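Long-range contacts in acidocalcisomal pyrophosphatase (Trypanosoma cruzi, PDB 5CUV), which probably hydrolyses inorganic pyrophosphate to phosphate in a magnesium-dependent reaction: residues 33-41 with 58-66; 79-87 with 99-107. One frame throughout, in Å; residues are numbered along the deposited sequence.

Interaction 1 of 2, residues 33-41 with 58-66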
ATOM      1  N   ASN A  33       9.236 -24.344  26.338  1.00 61.04           N
ATOM      2  CA  ASN A  33       8.116 -24.761  27.232  1.00 61.03           C
ATOM      3  C   ASN A  33       8.240 -26.139  27.873  1.00 60.50           C
ATOM      4  O   ASN A  33       8.401 -27.166  27.189  1.00 61.61           O
ATOM      5  CB  ASN A  33       6.759 -24.725  26.496  1.00 61.71           C
ATOM      6  CG  ASN A  33       5.610 -25.394  27.314  1.00 62.21           C
ATOM      7  OD1 ASN A  33       5.722 -25.562  28.514  1.00 62.90           O
ATOM      8  ND2 ASN A  33       4.508 -25.754  26.650  1.00 62.67           N
ATOM      9  N   SER A  34       8.156 -26.124  29.199  1.00 58.35           N
ATOM     10  CA  SER A  34       8.131 -27.303  30.040  1.00 55.14           C
ATOM     11  C   SER A  34       7.923 -26.827  31.465  1.00 52.58           C
ATOM     12  O   SER A  34       6.799 -26.635  31.912  1.00 52.02           O
ATOM     13  CB  SER A  34       9.405 -28.112  29.926  1.00 55.67           C
ATOM     14  OG  SER A  34       9.152 -29.381  30.505  1.00 57.34           O
ATOM     15  N   TYR A  35       9.005 -26.593  32.173  1.00 50.24           N
ATOM     16  CA  TYR A  35       8.880 -26.139  33.541  1.00 48.12           C
ATOM     17  C   TYR A  35       9.667 -24.881  33.807  1.00 43.94           C
ATOM     18  O   TYR A  35      10.583 -24.570  33.098  1.00 43.11           O
ATOM     19  CB  TYR A  35       9.304 -27.255  34.479  1.00 52.31           C
ATOM     20  CG  TYR A  35      10.497 -28.020  33.978  1.00 56.71           C
ATOM     21  CD1 TYR A  35      11.736 -27.376  33.804  1.00 58.93           C
ATOM     22  CD2 TYR A  35      10.413 -29.396  33.718  1.00 58.43           C
ATOM     23  CE1 TYR A  35      12.880 -28.086  33.389  1.00 60.47           C
ATOM     24  CE2 TYR A  35      11.556 -30.126  33.301  1.00 60.03           C
ATOM     25  CZ  TYR A  35      12.787 -29.460  33.147  1.00 61.01           C
ATOM     26  OH  TYR A  35      13.939 -30.163  32.814  1.00 62.45           O
ATOM     27  N   ILE A  36       9.274 -24.156  34.834  1.00 40.79           N
ATOM     28  CA  ILE A  36       9.917 -22.919  35.220  1.00 37.88           C
ATOM     29  C   ILE A  36      11.403 -23.157  35.453  1.00 38.17           C
ATOM     30  O   ILE A  36      11.785 -23.966  36.271  1.00 38.36           O
ATOM     31  CB  ILE A  36       9.305 -22.356  36.524  1.00 34.90           C
ATOM     32  CG1 ILE A  36       7.793 -22.585  36.559  1.00 34.16           C
ATOM     33  CG2 ILE A  36       9.616 -20.928  36.657  1.00 31.94           C
ATOM     34  CD1 ILE A  36       7.070 -22.245  35.296  1.00 33.41           C
ATOM     35  N   GLY A  37      12.253 -22.448  34.735  1.00 38.68           N
ATOM     36  CA  GLY A  37      13.666 -22.655  34.927  1.00 40.06           C
ATOM     37  C   GLY A  37      14.210 -21.580  35.841  1.00 41.54           C
ATOM     38  O   GLY A  37      13.528 -20.590  36.130  1.00 40.83           O
ATOM     39  N   THR A  38      15.449 -21.795  36.289  1.00 42.89           N
ATOM     40  CA  THR A  38      16.178 -20.889  37.164  1.00 43.08           C
ATOM     41  C   THR A  38      17.000 -19.920  36.343  1.00 44.16           C
ATOM     42  O   THR A  38      17.326 -18.851  36.821  1.00 44.79           O
ATOM     43  CB  THR A  38      17.182 -21.643  38.057  1.00 42.68           C
ATOM     44  OG1 THR A  38      18.211 -22.216  37.226  1.00 43.47           O
ATOM     45  CG2 THR A  38      16.483 -22.750  38.858  1.00 41.44           C
ATOM     46  N   GLY A  39      17.357 -20.294  35.124  1.00 45.44           N
ATOM     47  CA  GLY A  39      18.177 -19.408  34.317  1.00 49.49           C
ATOM     48  C   GLY A  39      19.688 -19.617  34.459  1.00 52.28           C
ATOM     49  O   GLY A  39      20.473 -18.791  34.003  1.00 52.27           O
ATOM     50  N   LEU A  40      20.089 -20.722  35.081  1.00 55.81           N
ATOM     51  CA  LEU A  40      21.488 -21.084  35.284  1.00 60.03           C
ATOM     52  C   LEU A  40      21.611 -22.504  34.701  1.00 64.23           C
ATOM     53  O   LEU A  40      20.613 -23.233  34.623  1.00 64.86           O
ATOM     54  CB  LEU A  40      21.801 -21.106  36.788  1.00 59.06           C
ATOM     55  CG  LEU A  40      21.273 -19.976  37.693  1.00 58.20           C
ATOM     56  CD1 LEU A  40      21.430 -20.396  39.135  1.00 58.22           C
ATOM     57  CD2 LEU A  40      22.014 -18.663  37.450  1.00 58.14           C
ATOM     58  N   ASP A  41      22.808 -22.912  34.298  1.00 68.44           N
ATOM     59  CA  ASP A  41      23.014 -24.255  33.727  1.00 73.19           C
ATOM     60  C   ASP A  41      22.687 -25.422  34.674  1.00 75.86           C
ATOM     61  O   ASP A  41      23.298 -25.549  35.738  1.00 76.66           O
ATOM     62  CB  ASP A  41      24.457 -24.369  33.257  1.00 74.16           C
ATOM     63  CG  ASP A  41      24.802 -23.323  32.200  1.00 76.32           C
ATOM     64  OD1 ASP A  41      24.508 -23.574  31.007  1.00 77.67           O
ATOM     65  OD2 ASP A  41      25.347 -22.248  32.561  1.00 76.44           O
ATOM     66  N   VAL A  58      -0.860 -30.779  32.098  1.00 42.40           N
ATOM     67  CA  VAL A  58      -0.493 -29.509  31.539  1.00 38.85           C
ATOM     68  C   VAL A  58       0.926 -29.234  32.069  1.00 37.17           C
ATOM     69  O   VAL A  58       1.218 -29.523  33.214  1.00 37.34           O
ATOM     70  CB  VAL A  58      -1.512 -28.499  32.071  1.00 38.35           C
ATOM     71  CG1 VAL A  58      -0.857 -27.204  32.473  1.00 39.85           C
ATOM     72  CG2 VAL A  58      -2.596 -28.326  31.076  1.00 38.43           C
ATOM     73  N   THR A  59       1.819 -28.717  31.235  1.00 34.52           N
ATOM     74  CA  THR A  59       3.165 -28.394  31.682  1.00 31.95           C
ATOM     75  C   THR A  59       3.096 -27.216  32.626  1.00 30.85           C
ATOM     76  O   THR A  59       2.113 -26.492  32.648  1.00 30.94           O
ATOM     77  CB  THR A  59       4.062 -27.905  30.530  1.00 32.64           C
ATOM     78  OG1 THR A  59       3.601 -26.606  30.108  1.00 32.00           O
ATOM     79  CG2 THR A  59       4.060 -28.907  29.345  1.00 30.59           C
ATOM     80  N   GLU A  60       4.150 -26.990  33.392  1.00 30.12           N
ATOM     81  CA  GLU A  60       4.160 -25.844  34.284  1.00 29.29           C
ATOM     82  C   GLU A  60       4.119 -24.541  33.453  1.00 27.75           C
ATOM     83  O   GLU A  60       3.436 -23.557  33.812  1.00 27.68           O
ATOM     84  CB  GLU A  60       5.435 -25.802  35.124  1.00 31.53           C
ATOM     85  CG  GLU A  60       5.753 -27.031  35.953  1.00 35.29           C
ATOM     86  CD  GLU A  60       6.926 -26.766  36.892  1.00 36.39           C
ATOM     87  OE1 GLU A  60       7.011 -27.480  37.883  1.00 38.30           O
ATOM     88  OE2 GLU A  60       7.761 -25.856  36.661  1.00 36.55           O
ATOM     89  N   PHE A  61       4.878 -24.516  32.359  1.00 25.43           N
ATOM     90  CA  PHE A  61       4.894 -23.311  31.547  1.00 23.69           C
ATOM     91  C   PHE A  61       3.496 -22.932  31.208  1.00 22.04           C
ATOM     92  O   PHE A  61       3.109 -21.799  31.374  1.00 20.96           O
ATOM     93  CB  PHE A  61       5.658 -23.470  30.241  1.00 21.83           C
ATOM     94  CG  PHE A  61       5.766 -22.207  29.493  1.00 21.40           C
ATOM     95  CD1 PHE A  61       6.691 -21.254  29.879  1.00 19.66           C
ATOM     96  CD2 PHE A  61       4.809 -21.873  28.514  1.00 23.25           C
ATOM     97  CE1 PHE A  61       6.683 -19.970  29.334  1.00 20.50           C
ATOM     98  CE2 PHE A  61       4.761 -20.559  27.938  1.00 21.33           C
ATOM     99  CZ  PHE A  61       5.710 -19.606  28.363  1.00 22.31           C
ATOM    100  N   ASP A  62       2.749 -23.906  30.736  1.00 21.89           N
ATOM    101  CA  ASP A  62       1.368 -23.708  30.333  1.00 23.21           C
ATOM    102  C   ASP A  62       0.432 -23.267  31.440  1.00 23.40           C
ATOM    103  O   ASP A  62      -0.506 -22.487  31.200  1.00 22.04           O
ATOM    104  CB  ASP A  62       0.821 -24.993  29.706  1.00 24.50           C
ATOM    105  CG  ASP A  62       1.221 -25.149  28.251  1.00 26.85           C
ATOM    106  OD1 ASP A  62       1.923 -24.264  27.713  1.00 28.46           O
ATOM    107  OD2 ASP A  62       0.836 -26.168  27.640  1.00 28.80           O
ATOM    108  N   LEU A  63       0.681 -23.804  32.635  1.00 25.02           N
ATOM    109  CA  LEU A  63      -0.111 -23.514  33.801  1.00 25.49           C
ATOM    110  C   LEU A  63       0.212 -22.102  34.256  1.00 26.18           C
ATOM    111  O   LEU A  63      -0.711 -21.329  34.530  1.00 27.97           O
ATOM    112  CB  LEU A  63       0.157 -24.548  34.896  1.00 26.77           C
ATOM    113  CG  LEU A  63      -0.403 -24.231  36.307  1.00 28.83           C
ATOM    114  CD1 LEU A  63      -1.887 -23.903  36.194  1.00 30.46           C
ATOM    115  CD2 LEU A  63      -0.194 -25.395  37.284  1.00 29.46           C
ATOM    116  N   VAL A  64       1.485 -21.727  34.346  1.00 24.64           N
ATOM    117  CA  VAL A  64       1.745 -20.350  34.756  1.00 25.10           C
ATOM    118  C   VAL A  64       1.383 -19.299  33.653  1.00 25.86           C
ATOM    119  O   VAL A  64       0.940 -18.198  33.951  1.00 25.33           O
ATOM    120  CB  VAL A  64       3.228 -20.124  35.176  1.00 24.39           C
ATOM    121  CG1 VAL A  64       4.175 -20.392  33.989  1.00 24.77           C
ATOM    122  CG2 VAL A  64       3.404 -18.701  35.654  1.00 21.72           C
ATOM    123  N   ALA A  65       1.581 -19.651  32.388  1.00 26.24           N
ATOM    124  CA  ALA A  65       1.297 -18.746  31.274  1.00 26.39           C
ATOM    125  C   ALA A  65      -0.180 -18.518  31.008  1.00 25.56           C
ATOM    126  O   ALA A  65      -0.625 -17.392  30.953  1.00 26.08           O
ATOM    127  CB  ALA A  65       1.974 -19.264  29.985  1.00 24.66           C
ATOM    128  N   TYR A  66      -0.930 -19.596  30.882  1.00 25.55           N
ATOM    129  CA  TYR A  66      -2.335 -19.512  30.559  1.00 26.61           C
ATOM    130  C   TYR A  66      -3.378 -19.902  31.597  1.00 29.09           C
ATOM    131  O   TYR A  66      -4.557 -19.712  31.357  1.00 29.98           O
ATOM    132  CB  TYR A  66      -2.579 -20.339  29.310  1.00 23.62           C
ATOM    133  CG  TYR A  66      -1.508 -20.096  28.314  1.00 21.35           C
ATOM    134  CD1 TYR A  66      -1.317 -18.816  27.749  1.00 19.62           C
ATOM    135  CD2 TYR A  66      -0.647 -21.138  27.927  1.00 20.00           C
ATOM    136  CE1 TYR A  66      -0.275 -18.574  26.801  1.00 16.75           C
ATOM    137  CE2 TYR A  66       0.366 -20.917  26.996  1.00 18.40           C
ATOM    138  CZ  TYR A  66       0.543 -19.639  26.436  1.00 17.25           C
ATOM    139  OH  TYR A  66       1.487 -19.497  25.489  1.00 14.11           O
TER
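Glu60 OE2 is held by two groups: it accepts the backbone N-H of Ile36 at 2.9 Å, nearly in line with its own C-O bond, and it forms a salt bridge with Arg82 of helix 73-87. The other oxygen, OE1, takes the backbone N of Leu50, so both halves of this buried carboxylate are satisfied and its rotation is fixed. Glutamate suits the place because its extended chain can run alongside Tyr35, Glu60 CG lying 3.9 Å from Tyr35 CB, before it meets the peptide beyond. A second tie is purely backbone: Phe61 N gives a nearly straight bond (165°) to Ser34 O at 2.9 Å.

Residues 33-36 thus lie against the start of helix 60-66, whose leading N-H groups have no partner within the helix. Thr59 is the N-cap. With OG1 held between its backbone N and carbonyl carbon (chi1 69°), the Thr59 hydroxyl accepts from Asp62 N at 2.9 Å. The same hydroxyl appears to donate to Asn33 OD1, though the position of that oxygen is doubtful. Asp62 OD1 pairs with Arg366 of the third subunit, which also packs on Asn33.

Farther along the helix the contact turns apolar. Ile36 CD1 meets Val64 CG1 tip to tip at 3.7 Å, two branched aliphatic chains filling a buried spot. The second subunit closes in here, its Gly256 packing on Ile36, its Val257 on Val64 and its Tyr177 ring meeting that of Phe61.

Interaction 2 of 2, residues 79-87 with 99-107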
ATOM      1  N   VAL A  79       9.103 -23.595  43.810  1.00 48.64           N
ATOM      2  CA  VAL A  79       9.887 -23.018  42.725  1.00 47.75           C
ATOM      3  C   VAL A  79      11.167 -22.383  43.243  1.00 48.01           C
ATOM      4  O   VAL A  79      12.241 -22.605  42.702  1.00 47.15           O
ATOM      5  CB  VAL A  79       9.101 -21.962  41.985  1.00 46.58           C
ATOM      6  CG1 VAL A  79      10.000 -21.278  40.966  1.00 45.44           C
ATOM      7  CG2 VAL A  79       7.898 -22.613  41.325  1.00 46.17           C
HETATM    8  N   MSE A  80      11.023 -21.576  44.283  1.00 48.80           N
HETATM    9  CA  MSE A  80      12.131 -20.886  44.902  1.00 50.64           C
HETATM   10  C   MSE A  80      13.099 -21.945  45.453  1.00 49.37           C
HETATM   11  O   MSE A  80      14.306 -21.773  45.425  1.00 48.40           O
HETATM   12  CB  MSE A  80      11.638 -19.979  46.029  1.00 56.04           C
HETATM   13  CG  MSE A  80      10.775 -18.824  45.548  1.00 62.57           C
HETATM   14 SE   MSE A  80      11.651 -17.636  44.323  1.00 75.64          SE
HETATM   15  CE  MSE A  80      12.969 -16.893  45.553  1.00 67.28           C
ATOM     16  N   ALA A  81      12.570 -23.059  45.934  1.00 48.76           N
ATOM     17  CA  ALA A  81      13.417 -24.150  46.432  1.00 47.56           C
ATOM     18  C   ALA A  81      14.306 -24.687  45.297  1.00 46.35           C
ATOM     19  O   ALA A  81      15.482 -24.979  45.505  1.00 46.59           O
ATOM     20  CB  ALA A  81      12.541 -25.277  46.985  1.00 47.27           C
ATOM     21  N   ARG A  82      13.749 -24.820  44.100  1.00 45.35           N
ATOM     22  CA  ARG A  82      14.543 -25.289  42.962  1.00 45.47           C
ATOM     23  C   ARG A  82      15.548 -24.222  42.615  1.00 45.73           C
ATOM     24  O   ARG A  82      16.588 -24.520  42.101  1.00 46.18           O
ATOM     25  CB  ARG A  82      13.691 -25.597  41.710  1.00 44.40           C
ATOM     26  CG  ARG A  82      12.514 -26.579  41.931  1.00 44.97           C
ATOM     27  CD  ARG A  82      12.106 -27.253  40.639  1.00 46.07           C
ATOM     28  NE  ARG A  82      11.706 -26.306  39.591  1.00 46.02           N
ATOM     29  CZ  ARG A  82      10.491 -26.284  39.050  1.00 46.28           C
ATOM     30  NH1 ARG A  82       9.564 -27.152  39.446  1.00 46.54           N
ATOM     31  NH2 ARG A  82      10.179 -25.394  38.126  1.00 46.24           N
HETATM   32  N   MSE A  83      15.250 -22.969  42.900  1.00 47.47           N
HETATM   33  CA  MSE A  83      16.195 -21.913  42.579  1.00 49.78           C
HETATM   34  C   MSE A  83      17.339 -21.991  43.548  1.00 48.84           C
HETATM   35  O   MSE A  83      18.506 -21.733  43.175  1.00 47.72           O
HETATM   36  CB  MSE A  83      15.518 -20.546  42.669  1.00 55.70           C
HETATM   37  CG  MSE A  83      16.424 -19.390  42.276  1.00 62.10           C
HETATM   38 SE   MSE A  83      16.944 -19.382  40.430  1.00 76.99          SE
HETATM   39  CE  MSE A  83      15.259 -18.767  39.668  1.00 70.46           C
ATOM     40  N   PHE A  84      16.993 -22.364  44.788  1.00 47.64           N
ATOM     41  CA  PHE A  84      17.949 -22.480  45.892  1.00 46.22           C
ATOM     42  C   PHE A  84      18.965 -23.541  45.653  1.00 45.64           C
ATOM     43  O   PHE A  84      20.143 -23.359  45.928  1.00 44.56           O
ATOM     44  CB  PHE A  84      17.260 -22.838  47.176  1.00 47.30           C
ATOM     45  CG  PHE A  84      18.157 -22.792  48.361  1.00 47.37           C
ATOM     46  CD1 PHE A  84      18.375 -21.591  49.029  1.00 46.70           C
ATOM     47  CD2 PHE A  84      18.777 -23.952  48.823  1.00 48.03           C
ATOM     48  CE1 PHE A  84      19.194 -21.543  50.146  1.00 46.98           C
ATOM     49  CE2 PHE A  84      19.604 -23.920  49.937  1.00 48.24           C
ATOM     50  CZ  PHE A  84      19.810 -22.704  50.602  1.00 48.03           C
ATOM     51  N   SER A  85      18.484 -24.671  45.157  1.00 45.77           N
ATOM     52  CA  SER A  85      19.357 -25.805  44.885  1.00 45.72           C
ATOM     53  C   SER A  85      20.246 -25.469  43.689  1.00 45.45           C
ATOM     54  O   SER A  85      21.405 -25.871  43.622  1.00 44.37           O
ATOM     55  CB  SER A  85      18.504 -27.046  44.639  1.00 45.65           C
ATOM     56  OG  SER A  85      19.295 -28.179  44.362  1.00 47.54           O
ATOM     57  N   ALA A  86      19.715 -24.698  42.753  1.00 45.92           N
ATOM     58  CA  ALA A  86      20.523 -24.331  41.602  1.00 47.13           C
ATOM     59  C   ALA A  86      21.775 -23.645  42.129  1.00 47.70           C
ATOM     60  O   ALA A  86      22.887 -24.038  41.793  1.00 48.11           O
ATOM     61  CB  ALA A  86      19.761 -23.377  40.662  1.00 46.40           C
ATOM     62  N   PHE A  87      21.571 -22.624  42.958  1.00 48.12           N
ATOM     63  CA  PHE A  87      22.656 -21.840  43.528  1.00 48.07           C
ATOM     64  C   PHE A  87      23.527 -22.678  44.440  1.00 49.23           C
ATOM     65  O   PHE A  87      24.655 -22.312  44.739  1.00 48.74           O
ATOM     66  CB  PHE A  87      22.080 -20.646  44.277  1.00 46.66           C
ATOM     67  CG  PHE A  87      21.941 -19.394  43.430  1.00 44.97           C
ATOM     68  CD1 PHE A  87      23.055 -18.607  43.135  1.00 44.59           C
ATOM     69  CD2 PHE A  87      20.692 -18.999  42.938  1.00 44.16           C
ATOM     70  CE1 PHE A  87      22.921 -17.450  42.371  1.00 44.94           C
ATOM     71  CE2 PHE A  87      20.538 -17.849  42.169  1.00 42.49           C
ATOM     72  CZ  PHE A  87      21.642 -17.069  41.882  1.00 44.30           C
ATOM     73  N   LYS A  99      26.066 -15.949  49.015  1.00 47.96           N
ATOM     74  CA  LYS A  99      25.365 -16.530  47.888  1.00 47.98           C
ATOM     75  C   LYS A  99      23.930 -16.099  47.978  1.00 47.53           C
ATOM     76  O   LYS A  99      23.386 -15.550  47.033  1.00 48.01           O
ATOM     77  CB  LYS A  99      25.479 -18.047  47.906  1.00 49.04           C
ATOM     78  CG  LYS A  99      26.600 -18.534  47.031  1.00 51.05           C
ATOM     79  CD  LYS A  99      26.539 -17.859  45.665  1.00 53.75           C
ATOM     80  CE  LYS A  99      27.700 -18.295  44.779  1.00 55.02           C
ATOM     81  NZ  LYS A  99      29.004 -18.015  45.492  1.00 57.24           N
ATOM     82  N   ILE A 100      23.316 -16.359  49.117  1.00 46.67           N
ATOM     83  CA  ILE A 100      21.950 -15.942  49.370  1.00 46.26           C
ATOM     84  C   ILE A 100      21.821 -14.456  48.944  1.00 47.17           C
ATOM     85  O   ILE A 100      20.769 -14.024  48.496  1.00 46.64           O
ATOM     86  CB  ILE A 100      21.619 -16.045  50.889  1.00 45.16           C
ATOM     87  CG1 ILE A 100      21.565 -17.522  51.325  1.00 44.07           C
ATOM     88  CG2 ILE A 100      20.379 -15.210  51.193  1.00 44.12           C
ATOM     89  CD1 ILE A 100      20.187 -18.097  51.505  1.00 44.03           C
ATOM     90  N   GLU A 101      22.887 -13.675  49.089  1.00 47.95           N
ATOM     91  CA  GLU A 101      22.822 -12.266  48.708  1.00 49.45           C
ATOM     92  C   GLU A 101      22.871 -12.089  47.179  1.00 50.21           C
ATOM     93  O   GLU A 101      22.282 -11.144  46.650  1.00 49.93           O
ATOM     94  CB  GLU A 101      23.962 -11.492  49.368  1.00 49.84           C
ATOM     95  CG  GLU A 101      24.105 -10.022  48.958  1.00 51.11           C
ATOM     96  CD  GLU A 101      25.421  -9.374  49.481  1.00 52.96           C
ATOM     97  OE1 GLU A 101      25.665  -9.413  50.726  1.00 51.84           O
ATOM     98  OE2 GLU A 101      26.200  -8.827  48.639  1.00 53.58           O
ATOM     99  N   HIS A 102      23.587 -12.962  46.465  1.00 50.61           N
ATOM    100  CA  HIS A 102      23.618 -12.856  45.003  1.00 51.89           C
ATOM    101  C   HIS A 102      22.250 -13.328  44.532  1.00 51.15           C
ATOM    102  O   HIS A 102      21.597 -12.664  43.715  1.00 50.11           O
ATOM    103  CB  HIS A 102      24.666 -13.771  44.376  1.00 55.51           C
ATOM    104  CG  HIS A 102      25.923 -13.074  43.945  1.00 59.22           C
ATOM    105  ND1 HIS A 102      26.821 -12.523  44.843  1.00 60.67           N
ATOM    106  CD2 HIS A 102      26.493 -12.949  42.719  1.00 60.48           C
ATOM    107  CE1 HIS A 102      27.893 -12.102  44.192  1.00 61.49           C
ATOM    108  NE2 HIS A 102      27.722 -12.350  42.903  1.00 62.07           N
HETATM  109  N   MSE A 103      21.835 -14.488  45.054  1.00 50.31           N
HETATM  110  CA  MSE A 103      20.526 -15.051  44.734  1.00 49.69           C
HETATM  111  C   MSE A 103      19.468 -13.984  44.906  1.00 47.28           C
HETATM  112  O   MSE A 103      18.641 -13.826  44.034  1.00 46.53           O
HETATM  113  CB  MSE A 103      20.233 -16.250  45.634  1.00 53.49           C
HETATM  114  CG  MSE A 103      18.888 -16.904  45.361  1.00 57.54           C
HETATM  115 SE   MSE A 103      18.610 -18.564  46.281  1.00 67.48          SE
HETATM  116  CE  MSE A 103      16.751 -18.855  45.773  1.00 64.99           C
ATOM    117  N   CYS A 104      19.499 -13.231  45.998  1.00 44.38           N
ATOM    118  CA  CYS A 104      18.485 -12.206  46.162  1.00 43.52           C
ATOM    119  C   CYS A 104      18.508 -11.152  45.079  1.00 44.12           C
ATOM    120  O   CYS A 104      17.454 -10.727  44.599  1.00 44.19           O
ATOM    121  CB  CYS A 104      18.641 -11.517  47.506  1.00 42.72           C
ATOM    122  SG  CYS A 104      17.863 -12.388  48.861  1.00 41.69           S
ATOM    123  N   LYS A 105      19.716 -10.728  44.697  1.00 44.37           N
ATOM    124  CA  LYS A 105      19.868  -9.711  43.677  1.00 43.85           C
ATOM    125  C   LYS A 105      19.511 -10.345  42.365  1.00 44.24           C
ATOM    126  O   LYS A 105      19.149  -9.681  41.389  1.00 45.11           O
ATOM    127  CB  LYS A 105      21.293  -9.144  43.670  1.00 44.78           C
ATOM    128  CG  LYS A 105      21.553  -8.189  44.872  1.00 47.52           C
ATOM    129  CD  LYS A 105      22.901  -7.429  44.798  1.00 49.09           C
ATOM    130  CE  LYS A 105      23.319  -6.845  46.187  1.00 49.95           C
ATOM    131  NZ  LYS A 105      24.688  -6.202  46.209  1.00 49.50           N
ATOM    132  N   TYR A 106      19.574 -11.655  42.325  1.00 43.22           N
ATOM    133  CA  TYR A 106      19.223 -12.283  41.092  1.00 42.87           C
ATOM    134  C   TYR A 106      17.708 -12.309  40.982  1.00 44.28           C
ATOM    135  O   TYR A 106      17.197 -12.155  39.897  1.00 44.53           O
ATOM    136  CB  TYR A 106      19.782 -13.681  41.063  1.00 40.70           C
ATOM    137  CG  TYR A 106      19.493 -14.462  39.820  1.00 38.46           C
ATOM    138  CD1 TYR A 106      19.963 -14.043  38.568  1.00 37.11           C
ATOM    139  CD2 TYR A 106      18.849 -15.692  39.911  1.00 37.25           C
ATOM    140  CE1 TYR A 106      19.809 -14.861  37.434  1.00 37.21           C
ATOM    141  CE2 TYR A 106      18.675 -16.512  38.805  1.00 37.17           C
ATOM    142  CZ  TYR A 106      19.158 -16.101  37.570  1.00 37.71           C
ATOM    143  OH  TYR A 106      18.980 -16.955  36.518  1.00 36.65           O
ATOM    144  N   LEU A 107      16.994 -12.477  42.098  1.00 45.98           N
ATOM    145  CA  LEU A 107      15.542 -12.553  42.069  1.00 47.56           C
ATOM    146  C   LEU A 107      14.868 -11.226  41.942  1.00 50.64           C
ATOM    147  O   LEU A 107      13.630 -11.150  41.954  1.00 51.20           O
ATOM    148  CB  LEU A 107      15.008 -13.239  43.292  1.00 45.66           C
ATOM    149  CG  LEU A 107      15.389 -14.705  43.235  1.00 45.75           C
ATOM    150  CD1 LEU A 107      15.064 -15.345  44.573  1.00 44.72           C
ATOM    151  CD2 LEU A 107      14.701 -15.390  42.067  1.00 43.52           C
TER
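Met103 enters helix 79-87 as a knob in a hole formed by Met80, Met83, Phe84 and Phe87. With CG anti to the backbone N (chi1 -180°) and the chain extended beyond it, the end is carried deep into the other helix: Met103 CE lies 3.6 Å from Met83 CG and 3.7 Å from the backbone N of Phe84. A long, flexible, unbranched residue fits such a slot well; here, as at positions 80 and 83, it is selenomethionine, with selenium in place of sulfur.

The aromatic contacts centre on Phe87. Met103 CB sits over one face of its ring, 3.9 Å from the centroid, a CH-pi contact, while the ring edge points toward the face of Tyr106 in an offset edge-to-face pair with planes at 78°. Phe87 thus uses one face for Met103 and its edge for Tyr106.

The helix-loop-helix to which both segments belong resembles an EF-hand; the axes of 79-87 and 99-106 cross at 129° and approach to 10.7 Å. The loop between them contains strand 95-96, which pairs antiparallel with strand 129-130, and Leu95 packs against Phe84, Phe87 and Ile100.

Two Met-aromatic contacts add to the core. The selenium of Met83 reaches the edge of the Tyr106 ring, 3.7 Å from Tyr106 CE2. Met103 SE lies obliquely off the Phe84 ring, 4.1 Å from Phe84 CD1. Ile100 CD1 meets the edge of that same ring, near its plane, 3.8 Å from Phe84 CE1. In the aliphatic packing, Leu107 and Met83 slide past each other in opposite directions, with Leu107 CD2 4.2 Å from Met83 CE. The ring of Phe132 also meets that of Phe84.

The two contacts follow one another along the chain, interaction 1 closing before interaction 2 opens, and their centres lie about 17 Å apart in the N-terminal helical part of the chain, on the same side of the chain's centre and well away from the magnesium and malate sites. Helix 60-66 leads on to helix 73-87, so the second contact is built on the next helix. They also touch directly: residues 36-39 meet Arg82, Met83 and Tyr106, with Thr38 O 2.5 Å from Tyr106 OH and Ile36 O 2.8 Å from Arg82 NH2, both probable hydrogen bonds. Both contacts pack against the second subunit, so this region takes part in the tetramer.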